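Putative aldo/keto reductase (Salmonella enterica subsp. enterica serovar Typhimurium, PDB 4R9O) probably acts as an NADP-dependent oxidoreductase of the aldo/keto reductase family, although its natural substrate is not established. Local coordinates at residues 17-30 and 254-267. Sequence-based numbering, arbitrary orientation.
Sequences FSRFVMGYWRLMDW and LRLPSQPLPIIGSG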
loop_
_atom_site.group_PDB
_atom_site.type_symbol
_atom_site.label_atom_id
_atom_site.label_comp_id
_atom_site.label_asym_id
_atom_site.label_seq_id
_atom_site.Cartn_x
_atom_site.Cartn_y
_atom_site.Cartn_z
ATOM N N PHE C 17 34.036 17.937 9.974
ATOM C CA PHE C 17 33.399 17.376 11.164
ATOM C C PHE C 17 34.125 16.133 11.666
ATOM O O PHE C 17 34.972 15.563 10.976
ATOM C CB PHE C 17 31.935 17.011 10.883
ATOM C CG PHE C 17 31.001 18.191 10.832
ATOM C CD1 PHE C 17 31.439 19.464 11.154
ATOM C CD2 PHE C 17 29.671 18.017 10.466
ATOM C CE1 PHE C 17 30.579 20.547 11.104
ATOM C CE2 PHE C 17 28.798 19.102 10.419
ATOM C CZ PHE C 17 29.254 20.365 10.741
ATOM N N SER C 18 33.798 15.708 12.879
ATOM C CA SER C 18 34.222 14.380 13.303
ATOM C C SER C 18 33.240 13.380 12.673
ATOM O O SER C 18 32.063 13.681 12.529
ATOM C CB SER C 18 34.270 14.271 14.833
ATOM O OG SER C 18 33.008 14.544 15.414
ATOM N N ARG C 19 33.737 12.214 12.278
ATOM C CA ARG C 19 32.934 11.192 11.611
ATOM C C ARG C 19 31.755 10.719 12.462
ATOM O O ARG C 19 30.704 10.337 11.941
ATOM C CB ARG C 19 33.823 10.002 11.243
ATOM C CG ARG C 19 33.188 9.005 10.315
ATOM C CD ARG C 19 34.160 7.886 10.028
ATOM N NE ARG C 19 33.649 7.008 8.990
ATOM C CZ ARG C 19 34.271 5.919 8.569
ATOM N NH1 ARG C 19 35.435 5.576 9.109
ATOM N NH2 ARG C 19 33.722 5.174 7.614
ATOM N N PHE C 20 31.942 10.724 13.777
ATOM C CA PHE C 20 30.846 10.458 14.700
ATOM C C PHE C 20 30.402 11.767 15.357
ATOM O O PHE C 20 31.223 12.609 15.704
ATOM C CB PHE C 20 31.253 9.430 15.759
ATOM C CG PHE C 20 31.193 8.005 15.281
ATOM C CD1 PHE C 20 30.050 7.246 15.470
ATOM C CD2 PHE C 20 32.282 7.419 14.658
ATOM C CE1 PHE C 20 29.987 5.927 15.031
ATOM C CE2 PHE C 20 32.234 6.099 14.227
ATOM C CZ PHE C 20 31.081 5.353 14.415
ATOM N N VAL C 21 29.094 11.926 15.518
ATOM C CA VAL C 21 28.509 13.159 16.042
ATOM C C VAL C 21 27.797 12.917 17.370
ATOM O O VAL C 21 26.993 11.990 17.488
ATOM C CB VAL C 21 27.515 13.759 15.018
ATOM C CG1 VAL C 21 26.774 14.965 15.605
ATOM C CG2 VAL C 21 28.250 14.139 13.737
ATOM N N MET C 22 28.095 13.728 18.385
ATOM C CA MET C 22 27.365 13.606 19.651
ATOM C C MET C 22 26.048 14.374 19.582
ATOM O O MET C 22 26.043 15.595 19.435
ATOM C CB MET C 22 28.206 14.111 20.830
ATOM C CG MET C 22 27.565 13.835 22.186
ATOM S SD MET C 22 27.438 12.064 22.533
ATOM C CE MET C 22 25.784 11.958 23.205
ATOM N N GLY C 23 24.933 13.655 19.689
ATOM C CA GLY C 23 23.607 14.263 19.641
ATOM C C GLY C 23 23.058 14.566 21.034
ATOM O O GLY C 23 23.161 13.747 21.948
ATOM N N TYR C 24 22.462 15.743 21.198
ATOM C CA TYR C 24 22.028 16.185 22.514
ATOM C C TYR C 24 20.509 16.324 22.660
ATOM O O TYR C 24 20.031 17.022 23.555
ATOM C CB TYR C 24 22.722 17.510 22.859
ATOM C CG TYR C 24 24.143 17.306 23.346
ATOM C CD1 TYR C 24 24.395 16.958 24.673
ATOM C CD2 TYR C 24 25.230 17.437 22.485
ATOM C CE1 TYR C 24 25.687 16.752 25.130
ATOM C CE2 TYR C 24 26.537 17.232 22.938
ATOM C CZ TYR C 24 26.757 16.893 24.260
ATOM O OH TYR C 24 28.043 16.697 24.730
ATOM N N TRP C 25 19.747 15.625 21.822
ATOM C CA TRP C 25 18.297 15.749 21.894
ATOM C C TRP C 25 17.721 15.167 23.184
ATOM O O TRP C 25 16.647 15.584 23.609
ATOM C CB TRP C 25 17.637 15.109 20.659
ATOM C CG TRP C 25 17.378 13.627 20.710
ATOM C CD1 TRP C 25 16.204 13.007 21.051
ATOM C CD2 TRP C 25 18.299 12.581 20.380
ATOM N NE1 TRP C 25 16.344 11.641 20.965
ATOM C CE2 TRP C 25 17.619 11.354 20.552
ATOM C CE3 TRP C 25 19.630 12.561 19.954
ATOM C CZ2 TRP C 25 18.230 10.120 20.318
ATOM C CZ3 TRP C 25 20.233 11.334 19.716
ATOM C CH2 TRP C 25 19.531 10.128 19.899
ATOM N N ARG C 26 18.447 14.247 23.822
ATOM C CA ARG C 26 18.004 13.602 25.069
ATOM C C ARG C 26 18.640 14.209 26.322
ATOM O O ARG C 26 18.501 13.654 27.411
ATOM C CB ARG C 26 18.329 12.101 25.046
ATOM C CG ARG C 26 17.623 11.311 23.961
ATOM C CD ARG C 26 16.342 10.667 24.479
ATOM N NE ARG C 26 16.618 9.500 25.317
ATOM C CZ ARG C 26 15.906 9.153 26.385
ATOM N NH1 ARG C 26 16.235 8.075 27.083
ATOM N NH2 ARG C 26 14.864 9.879 26.757
ATOM N N LEU C 27 19.345 15.325 26.160
ATOM C CA LEU C 27 20.125 15.920 27.245
ATOM C C LEU C 27 19.354 16.091 28.551
ATOM O O LEU C 27 19.871 15.754 29.615
ATOM C CB LEU C 27 20.686 17.275 26.810
ATOM C CG LEU C 27 21.515 18.044 27.852
ATOM C CD1 LEU C 27 22.561 17.156 28.531
ATOM C CD2 LEU C 27 22.193 19.231 27.191
ATOM N N MET C 28 18.131 16.607 28.486
ATOM C CA MET C 28 17.351 16.843 29.702
ATOM C C MET C 28 17.068 15.546 30.480
ATOM O O MET C 28 16.972 15.562 31.710
ATOM C CB MET C 28 16.026 17.553 29.371
ATOM C CG MET C 28 16.181 18.864 28.601
ATOM S SD MET C 28 17.399 19.998 29.330
ATOM C CE MET C 28 16.634 20.352 30.910
ATOM N N ASP C 29 16.947 14.427 29.767
ATOM C CA ASP C 29 16.644 13.144 30.402
ATOM C C ASP C 29 17.857 12.554 31.129
ATOM O O ASP C 29 17.703 11.673 31.967
ATOM C CB ASP C 29 16.133 12.128 29.373
ATOM C CG ASP C 29 14.849 12.576 28.674
ATOM O OD1 ASP C 29 14.181 13.515 29.155
ATOM O OD2 ASP C 29 14.510 11.974 27.635
ATOM N N TRP C 30 19.058 13.027 30.800
ATOM C CA TRP C 30 20.280 12.518 31.436
ATOM C C TRP C 30 20.411 12.998 32.875
ATOM O O TRP C 30 21.144 12.399 33.670
ATOM C CB TRP C 30 21.528 12.938 30.657
ATOM C CG TRP C 30 21.550 12.499 29.223
ATOM C CD1 TRP C 30 20.711 11.611 28.618
ATOM C CD2 TRP C 30 22.466 12.940 28.215
ATOM N NE1 TRP C 30 21.049 11.468 27.292
ATOM C CE2 TRP C 30 22.117 12.281 27.017
ATOM C CE3 TRP C 30 23.548 13.829 28.210
ATOM C CZ2 TRP C 30 22.808 12.485 25.826
ATOM C CZ3 TRP C 30 24.235 14.030 27.028
ATOM C CH2 TRP C 30 23.859 13.362 25.848
ATOM N N LEU C 254 28.202 2.810 8.538
ATOM C CA LEU C 254 29.427 3.371 7.970
ATOM C C LEU C 254 29.786 2.767 6.614
ATOM O O LEU C 254 30.467 3.401 5.809
ATOM C CB LEU C 254 30.613 3.160 8.921
ATOM C CG LEU C 254 30.646 3.916 10.251
ATOM C CD1 LEU C 254 31.927 3.555 10.997
ATOM C CD2 LEU C 254 30.554 5.421 10.031
ATOM N N ARG C 255 29.355 1.528 6.389
ATOM C CA ARG C 255 29.677 0.793 5.164
ATOM C C ARG C 255 28.971 1.392 3.937
ATOM O O ARG C 255 29.401 1.185 2.802
ATOM C CB ARG C 255 29.308 -0.689 5.336
ATOM C CG ARG C 255 29.620 -1.603 4.142
ATOM C CD ARG C 255 31.087 -1.536 3.754
ATOM N NE ARG C 255 31.382 -2.341 2.566
ATOM C CZ ARG C 255 31.198 -1.921 1.316
ATOM N NH1 ARG C 255 31.512 -2.715 0.298
ATOM N NH2 ARG C 255 30.702 -0.707 1.081
ATOM N N LEU C 256 27.896 2.145 4.168
ATOM C CA LEU C 256 27.145 2.762 3.075
ATOM C C LEU C 256 28.015 3.714 2.261
ATOM O O LEU C 256 28.786 4.487 2.822
ATOM C CB LEU C 256 25.926 3.511 3.613
ATOM C CG LEU C 256 24.838 2.647 4.269
ATOM C CD1 LEU C 256 23.686 3.513 4.775
ATOM C CD2 LEU C 256 24.327 1.607 3.287
ATOM N N PRO C 257 27.884 3.672 0.924
ATOM C CA PRO C 257 28.721 4.507 0.050
ATOM C C PRO C 257 28.369 6.010 0.067
ATOM O O PRO C 257 29.118 6.798 -0.508
ATOM C CB PRO C 257 28.491 3.898 -1.335
ATOM C CG PRO C 257 27.149 3.262 -1.243
ATOM C CD PRO C 257 27.011 2.761 0.160
ATOM N N SER C 258 27.278 6.413 0.714
ATOM C CA SER C 258 27.076 7.842 0.995
ATOM C C SER C 258 27.990 8.314 2.139
ATOM O O SER C 258 28.144 9.518 2.375
ATOM C CB SER C 258 25.612 8.138 1.336
ATOM O OG SER C 258 25.101 7.227 2.293
ATOM N N GLN C 259 28.603 7.356 2.828
ATOM C CA GLN C 259 29.550 7.632 3.922
ATOM C C GLN C 259 28.950 8.500 5.035
ATOM O O GLN C 259 29.446 9.581 5.316
ATOM C CB GLN C 259 30.816 8.289 3.366
ATOM C CG GLN C 259 31.447 7.503 2.216
ATOM C CD GLN C 259 32.746 8.121 1.719
ATOM O OE1 GLN C 259 33.762 8.085 2.411
ATOM N NE2 GLN C 259 32.714 8.693 0.519
ATOM N N PRO C 260 27.888 8.004 5.689
ATOM C CA PRO C 260 27.181 8.755 6.734
ATOM C C PRO C 260 28.031 9.026 7.979
ATOM O O PRO C 260 28.974 8.279 8.270
ATOM C CB PRO C 260 26.002 7.834 7.096
ATOM C CG PRO C 260 25.917 6.830 5.977
ATOM C CD PRO C 260 27.322 6.657 5.519
ATOM N N LEU C 261 27.679 10.098 8.687
ATOM C CA LEU C 261 28.213 10.436 10.002
ATOM C C LEU C 261 27.160 10.075 11.049
ATOM O O LEU C 261 26.145 10.773 11.173
ATOM C CB LEU C 261 28.551 11.929 10.100
ATOM C CG LEU C 261 29.704 12.508 9.266
ATOM C CD1 LEU C 261 29.432 12.485 7.758
ATOM C CD2 LEU C 261 29.999 13.917 9.730
ATOM N N PRO C 262 27.385 8.979 11.792
ATOM C CA PRO C 262 26.398 8.540 12.793
ATOM C C PRO C 262 26.297 9.488 13.981
ATOM O O PRO C 262 27.320 9.909 14.528
ATOM C CB PRO C 262 26.923 7.166 13.238
ATOM C CG PRO C 262 27.848 6.721 12.122
ATOM C CD PRO C 262 28.470 7.996 11.612
ATOM N N ILE C 263 25.066 9.827 14.366
ATOM C CA ILE C 263 24.820 10.627 15.563
ATOM C C ILE C 263 24.593 9.709 16.744
ATOM O O ILE C 263 23.685 8.875 16.718
ATOM C CB ILE C 263 23.593 11.549 15.405
ATOM C CG1 ILE C 263 23.780 12.483 14.205
ATOM C CG2 ILE C 263 23.324 12.321 16.705
ATOM C CD1 ILE C 263 22.497 13.190 13.775
ATOM N N ILE C 264 25.437 9.848 17.761
ATOM C CA ILE C 264 25.324 9.072 18.984
ATOM C C ILE C 264 24.498 9.880 19.973
ATOM O O ILE C 264 24.722 11.080 20.124
ATOM C CB ILE C 264 26.705 8.764 19.602
ATOM C CG1 ILE C 264 27.714 8.363 18.525
ATOM C CG2 ILE C 264 26.593 7.708 20.703
ATOM C CD1 ILE C 264 29.148 8.370 19.033
ATOM N N GLY C 265 23.555 9.233 20.652
ATOM C CA GLY C 265 22.663 9.946 21.547
ATOM C C GLY C 265 22.755 9.565 23.011
ATOM O O GLY C 265 21.968 10.046 23.828
ATOM N N SER C 266 23.708 8.701 23.347
ATOM C CA SER C 266 23.840 8.210 24.717
ATOM C C SER C 266 24.666 9.149 25.590
ATOM O O SER C 266 25.775 9.535 25.222
ATOM C CB SER C 266 24.469 6.812 24.727
ATOM O OG SER C 266 24.845 6.434 26.048
ATOM N N GLY C 267 24.129 9.488 26.760
ATOM C CA GLY C 267 24.829 10.339 27.704
ATOM C C GLY C 267 25.843 9.585 28.544
ATOM O O GLY C 267 26.373 10.120 29.513
HETATM O O HOH W 1 31.786 5.683 5.950
HETATM O O HOH W 2 20.946 12.767 23.142
#
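Val-21 and Met-22 pair in parallel with Ile-263 and Ile-264 through three nearly straight backbone hydrogen bonds: Val-21 N to Pro-262 O (2.9 Å), Ile-264 N to Val-21 O (2.7 Å) and Gly-23 N to Ile-264 O (2.6 Å). On one face of the sheet Ile-263 lies alongside Val-21, its CG1 meeting Val-21 CB, and its other branch, CG2, packs against Gly-23 CA (3.5 Å). Ile-264 turns to the other face, where its CD1 meets Phe-20 CD1. Pro-262 CD lies over one face of the Phe-20 ring, displaced toward its rim, Pro-262 CG touches CE1, and Leu-254 CD1 comes to CZ. Here the first and last strands of the TIM barrel, 16-23 and 261-264, join and close the cylinder; helix 269-276 covers the side of Phe-20, Met-22 and Ile-264. At the C-terminal end of the strands, where this family binds its cofactor, Gly-267 CA sits 3.3 Å from the centroid of the six-membered ring of Trp-30, almost on the ring normal, in a CH-pi contact. The opposite face of that indole has Leu-27 CA over its centre and Arg-26 O toward its rim, so Trp-30 is sandwiched between its own turn and Gly-267, which with Ser-266 probably binds NADP. Gly-265 CA packs at 3.3 Å against CZ3 of Trp-25, whose CG lies between the backbone N and the carbonyl carbon (chi1 85°), bringing its six-membered ring back to that glycine; its side chain is also close to that of Tyr-58, the probable proton donor. A water ties Gly-23 O, Gly-265 O and Arg-26 N together. At the far end, the extended Arg-19 chain carries its guanidinium over Leu-254 CD1; NH2 reaches Leu-254 O through a second water, and NH1 is salt-bridged to Glu-279.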